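Local structure of protein (soluble lytic transglycosylase SLT70) (Escherichia coli, 1QSA) at residues M263-T268 and L563-G568; S224-D229 and A259-G264. The protein cleaves the glycosidic bonds between N-acetylmuramic acid and N-acetylglucosamine in peptidoglycan, leaving a 1,6-anhydro bond on the muramic acid product. All coordinates share one frame; numbering follows the deposited sequence. Where two conformers were deposited one is given.

Contact 1 of 2, residues M263-T268 and L563-G568; sequences MGNDVT and LGNSAG
Asn265 and Asn565 meet through their side-chain amides, and nothing else in 263-268 and 563-568 comes within 4.5 Å across the contact. The two side chains cross at about a right angle, and their amide planes stand 88° apart, so the groups are neither stacked nor paired in the coplanar, two-bond manner of facing amides. A single hydrogen bond joins them: Asn265 ND2 gives to Asn565 OD1 at 2.7 Å. Its N-H...O angle of 134° is well short of straight, and the donor nitrogen stands 35° off the plane of the acceptor carbonyl. On the loop side, CG of Asn265 sits between the backbone N and the carbonyl carbon, and its CB already leads toward the helix. CB of Asn565 leaves its CA aside from the loop, neither at it nor off it, and the amide end turns in to make the contact, where the CA atoms of Asn265 and Asn565 are 6.8 Å apart. Behind it, the last turn of helix 556-566 is fixed by the bond from Ala567 N to Leu563 O, while Arg569 binds the carbonyl oxygens of Asn565 and Ser566. An alanine in place of Asn565 would probably leave Asn265 ND2 without this acceptor and remove the one direct link between the segments. With 72 Å² buried in all, the chemistry implies a light, uncharged surface bridge between a loop of the helical superhelix and the transglycosylase SLT domain, away from the predicted active site Glu478.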
# COMPACT_ATOMS: atom_id res chain seq x y z
N MET A 263 0.50 -24.30 -8.62
CA MET A 263 1.88 -23.87 -8.42
C MET A 263 2.50 -24.41 -7.14
O MET A 263 3.64 -24.08 -6.82
CB MET A 263 1.96 -22.34 -8.37
CG MET A 263 1.68 -21.67 -9.70
SD MET A 263 2.84 -22.21 -10.97
CE MET A 263 2.19 -21.33 -12.38
N GLY A 264 1.73 -25.20 -6.39
CA GLY A 264 2.22 -25.77 -5.15
C GLY A 264 3.17 -26.93 -5.34
O GLY A 264 3.34 -27.45 -6.44
N ASN A 265 3.79 -27.34 -4.24
CA ASN A 265 4.74 -28.46 -4.22
C ASN A 265 4.04 -29.82 -4.33
O ASN A 265 4.61 -30.80 -4.81
CB ASN A 265 5.54 -28.41 -2.90
CG ASN A 265 4.67 -28.05 -1.68
OD1 ASN A 265 3.44 -28.17 -1.72
ND2 ASN A 265 5.31 -27.62 -0.60
N ASP A 266 2.78 -29.83 -3.91
CA ASP A 266 1.91 -31.00 -3.87
C ASP A 266 1.36 -31.57 -5.18
O ASP A 266 0.92 -32.72 -5.22
CB ASP A 266 0.72 -30.66 -2.96
CG ASP A 266 0.01 -29.38 -3.39
OD1 ASP A 266 0.52 -28.28 -3.08
OD2 ASP A 266 -1.04 -29.47 -4.07
N VAL A 267 1.38 -30.77 -6.24
CA VAL A 267 0.84 -31.16 -7.54
C VAL A 267 1.26 -32.52 -8.12
O VAL A 267 2.43 -32.90 -8.08
CB VAL A 267 1.16 -30.04 -8.56
CG1 VAL A 267 0.61 -30.35 -9.93
CG2 VAL A 267 0.61 -28.71 -8.07
N THR A 268 0.28 -33.26 -8.65
CA THR A 268 0.53 -34.57 -9.25
C THR A 268 1.19 -34.37 -10.61
O THR A 268 1.23 -33.26 -11.13
CB THR A 268 -0.77 -35.38 -9.46
OG1 THR A 268 -1.57 -34.76 -10.46
CG2 THR A 268 -1.57 -35.48 -8.17
N LEU A 563 11.70 -22.74 2.66
CA LEU A 563 12.99 -23.43 2.68
C LEU A 563 12.81 -24.93 2.45
O LEU A 563 13.66 -25.57 1.83
CB LEU A 563 13.73 -23.15 3.99
CG LEU A 563 14.46 -21.80 3.99
CD1 LEU A 563 14.92 -21.43 5.41
CD2 LEU A 563 15.65 -21.88 3.02
N GLY A 564 11.67 -25.46 2.89
CA GLY A 564 11.37 -26.87 2.68
C GLY A 564 11.09 -27.13 1.20
O GLY A 564 11.38 -28.22 0.69
N ASN A 565 10.58 -26.11 0.52
CA ASN A 565 10.27 -26.19 -0.91
C ASN A 565 11.53 -26.19 -1.78
O ASN A 565 11.69 -27.06 -2.64
CB ASN A 565 9.36 -25.03 -1.34
CG ASN A 565 7.96 -25.10 -0.75
OD1 ASN A 565 7.53 -26.14 -0.24
ND2 ASN A 565 7.23 -23.99 -0.84
N SER A 566 12.43 -25.23 -1.56
CA SER A 566 13.67 -25.15 -2.34
C SER A 566 14.58 -26.32 -1.95
O SER A 566 15.29 -26.87 -2.80
CB SER A 566 14.36 -23.78 -2.11
OG SER A 566 14.34 -23.41 -0.74
N ALA A 567 14.55 -26.68 -0.67
CA ALA A 567 15.29 -27.83 -0.15
C ALA A 567 16.80 -27.92 -0.44
O ALA A 567 17.32 -29.02 -0.69
CB ALA A 567 14.59 -29.12 -0.61
N GLY A 568 17.49 -26.78 -0.37
CA GLY A 568 18.93 -26.75 -0.58
C GLY A 568 19.43 -26.85 -2.01
O GLY A 568 20.64 -26.96 -2.24

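Contact 2 of 2, residues S224-D229 and A259-G264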
# COMPACT_ATOMS: atom_id res chain seq x y z
N SER A 224 -13.09 -18.54 -7.62
CA SER A 224 -13.29 -18.83 -6.19
C SER A 224 -13.27 -20.34 -5.94
O SER A 224 -12.70 -20.81 -4.94
CB SER A 224 -14.61 -18.22 -5.68
OG SER A 224 -14.61 -16.82 -5.85
N VAL A 225 -13.88 -21.09 -6.86
CA VAL A 225 -13.90 -22.55 -6.76
C VAL A 225 -12.48 -23.09 -6.87
O VAL A 225 -12.11 -23.99 -6.11
CB VAL A 225 -14.77 -23.19 -7.88
CG1 VAL A 225 -14.59 -24.72 -7.90
CG2 VAL A 225 -16.24 -22.84 -7.67
N ALA A 226 -11.69 -22.56 -7.81
CA ALA A 226 -10.31 -23.02 -8.00
C ALA A 226 -9.44 -22.74 -6.78
O ALA A 226 -8.49 -23.48 -6.51
CB ALA A 226 -9.69 -22.37 -9.23
N ARG A 227 -9.74 -21.66 -6.08
CA ARG A 227 -8.99 -21.29 -4.89
C ARG A 227 -9.23 -22.31 -3.77
O ARG A 227 -8.34 -22.60 -2.98
CB ARG A 227 -9.38 -19.88 -4.44
CG ARG A 227 -8.52 -19.31 -3.32
CD ARG A 227 -8.91 -17.87 -3.04
NE ARG A 227 -8.17 -17.31 -1.92
CZ ARG A 227 -8.61 -17.25 -0.67
NH1 ARG A 227 -9.82 -17.73 -0.36
NH2 ARG A 227 -7.86 -16.71 0.28
N GLN A 228 -10.45 -22.85 -3.73
CA GLN A 228 -10.84 -23.85 -2.74
C GLN A 228 -10.34 -25.25 -3.12
O GLN A 228 -9.84 -25.99 -2.27
CB GLN A 228 -12.37 -23.91 -2.60
CG GLN A 228 -13.04 -22.64 -2.08
CD GLN A 228 -14.56 -22.75 -2.05
OE1 GLN A 228 -15.12 -23.85 -2.11
NE2 GLN A 228 -15.24 -21.61 -1.96
N ASP A 229 -10.48 -25.60 -4.39
CA ASP A 229 -10.11 -26.92 -4.90
C ASP A 229 -9.72 -26.82 -6.37
O ASP A 229 -10.57 -26.84 -7.26
CB ASP A 229 -11.33 -27.84 -4.73
CG ASP A 229 -11.03 -29.32 -5.00
OD1 ASP A 229 -10.20 -29.64 -5.87
OD2 ASP A 229 -11.66 -30.16 -4.33
N ALA A 259 -4.33 -22.88 -13.56
CA ALA A 259 -2.87 -22.98 -13.57
C ALA A 259 -2.25 -22.24 -12.40
O ALA A 259 -1.25 -22.70 -11.82
CB ALA A 259 -2.31 -22.48 -14.89
N TRP A 260 -2.81 -21.08 -12.04
CA TRP A 260 -2.34 -20.30 -10.91
C TRP A 260 -2.41 -21.08 -9.61
O TRP A 260 -1.65 -20.83 -8.68
CB TRP A 260 -3.20 -19.05 -10.72
CG TRP A 260 -2.70 -17.84 -11.43
CD1 TRP A 260 -3.23 -17.26 -12.54
CD2 TRP A 260 -1.56 -17.06 -11.07
NE1 TRP A 260 -2.48 -16.17 -12.90
CE2 TRP A 260 -1.45 -16.02 -12.02
CE3 TRP A 260 -0.61 -17.14 -10.04
CZ2 TRP A 260 -0.44 -15.06 -11.96
CZ3 TRP A 260 0.40 -16.18 -9.99
CH2 TRP A 260 0.48 -15.16 -10.95
N ARG A 261 -3.40 -21.98 -9.53
CA ARG A 261 -3.62 -22.77 -8.33
C ARG A 261 -2.89 -24.12 -8.33
O ARG A 261 -3.07 -24.91 -7.41
CB ARG A 261 -5.12 -23.00 -8.10
CG ARG A 261 -6.01 -21.76 -8.23
CD ARG A 261 -5.48 -20.56 -7.45
NE ARG A 261 -5.29 -20.84 -6.03
CZ ARG A 261 -5.19 -19.89 -5.10
NH1 ARG A 261 -5.28 -18.61 -5.44
NH2 ARG A 261 -5.01 -20.23 -3.83
N LEU A 262 -2.10 -24.38 -9.36
CA LEU A 262 -1.34 -25.63 -9.45
C LEU A 262 0.16 -25.35 -9.36
O LEU A 262 0.97 -26.06 -9.95
CB LEU A 262 -1.68 -26.36 -10.75
CG LEU A 262 -3.11 -26.90 -10.85
CD1 LEU A 262 -3.38 -27.48 -12.23
CD2 LEU A 262 -3.34 -27.95 -9.76
N MET A 263 0.50 -24.30 -8.62
CA MET A 263 1.88 -23.87 -8.42
C MET A 263 2.50 -24.41 -7.14
O MET A 263 3.64 -24.08 -6.82
CB MET A 263 1.96 -22.34 -8.37
CG MET A 263 1.68 -21.67 -9.70
SD MET A 263 2.84 -22.21 -10.97
CE MET A 263 2.19 -21.33 -12.38
N GLY A 264 1.73 -25.20 -6.39
CA GLY A 264 2.22 -25.77 -5.15
C GLY A 264 3.17 -26.93 -5.34
O GLY A 264 3.34 -27.45 -6.44
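Arg261, in the turn that follows helix 248-260, lies along Ala226 and Arg227 on the last turn of helix 212-228. Its CB points toward that helix and lies 3.8 Å from the carbonyl oxygen of Ala226. CG comes closer, 3.5 Å from Ala226 O, and also rests 3.9 Å from Ala226 CB, so the first part of the chain packs on alanine. Bends at chi2 and chi3 (-48° and -57°) then fold the chain over the backbone, which brings NE to 3.9 Å from Arg227 CA. At the tip the guanidinium lays one face on Arg227 CG, which stands 3.5 Å above the plane and displaced toward the rim; Arg261 NH2 is 3.7 Å from Arg227 CG. Aliphatic carbon thus meets the flat cation, while the two guanidinium planes are turned 70° from each other and no hydrogen bond crosses. The two like charges do not touch, Arg227 NE being 4.7 Å from Arg261 NH2. This contact joins the C-terminal ends of two helices of the alpha-superhelix. Helix 230-243, which runs between them in sequence, lies against both: Ala226 touches its Ala233, and Arg261 touches its Ala230.

Neither contact belongs to the core: contact 1 lies wholly at the surface, and contact 2 is partly buried through Ala226. They share Met263 and Gly264, and their centres are 15 Å apart, with Val267 CG2 packing 3.3 Å from Leu262 O. The chain leaving helix 248-260 therefore serves first a local contact, 30 residues apart in sequence, and then a distant one, 295 residues apart. Their chemistry differs accordingly. Between the C-terminal parts of two helices of the superhelix, 224-229 and 259-264 bury 149 Å² by van der Waals packing of an arginine without hydrogen bonds; between superhelix and transglycosylase SLT domain, 263-268 and 563-568 rely on one polar bond and half that area.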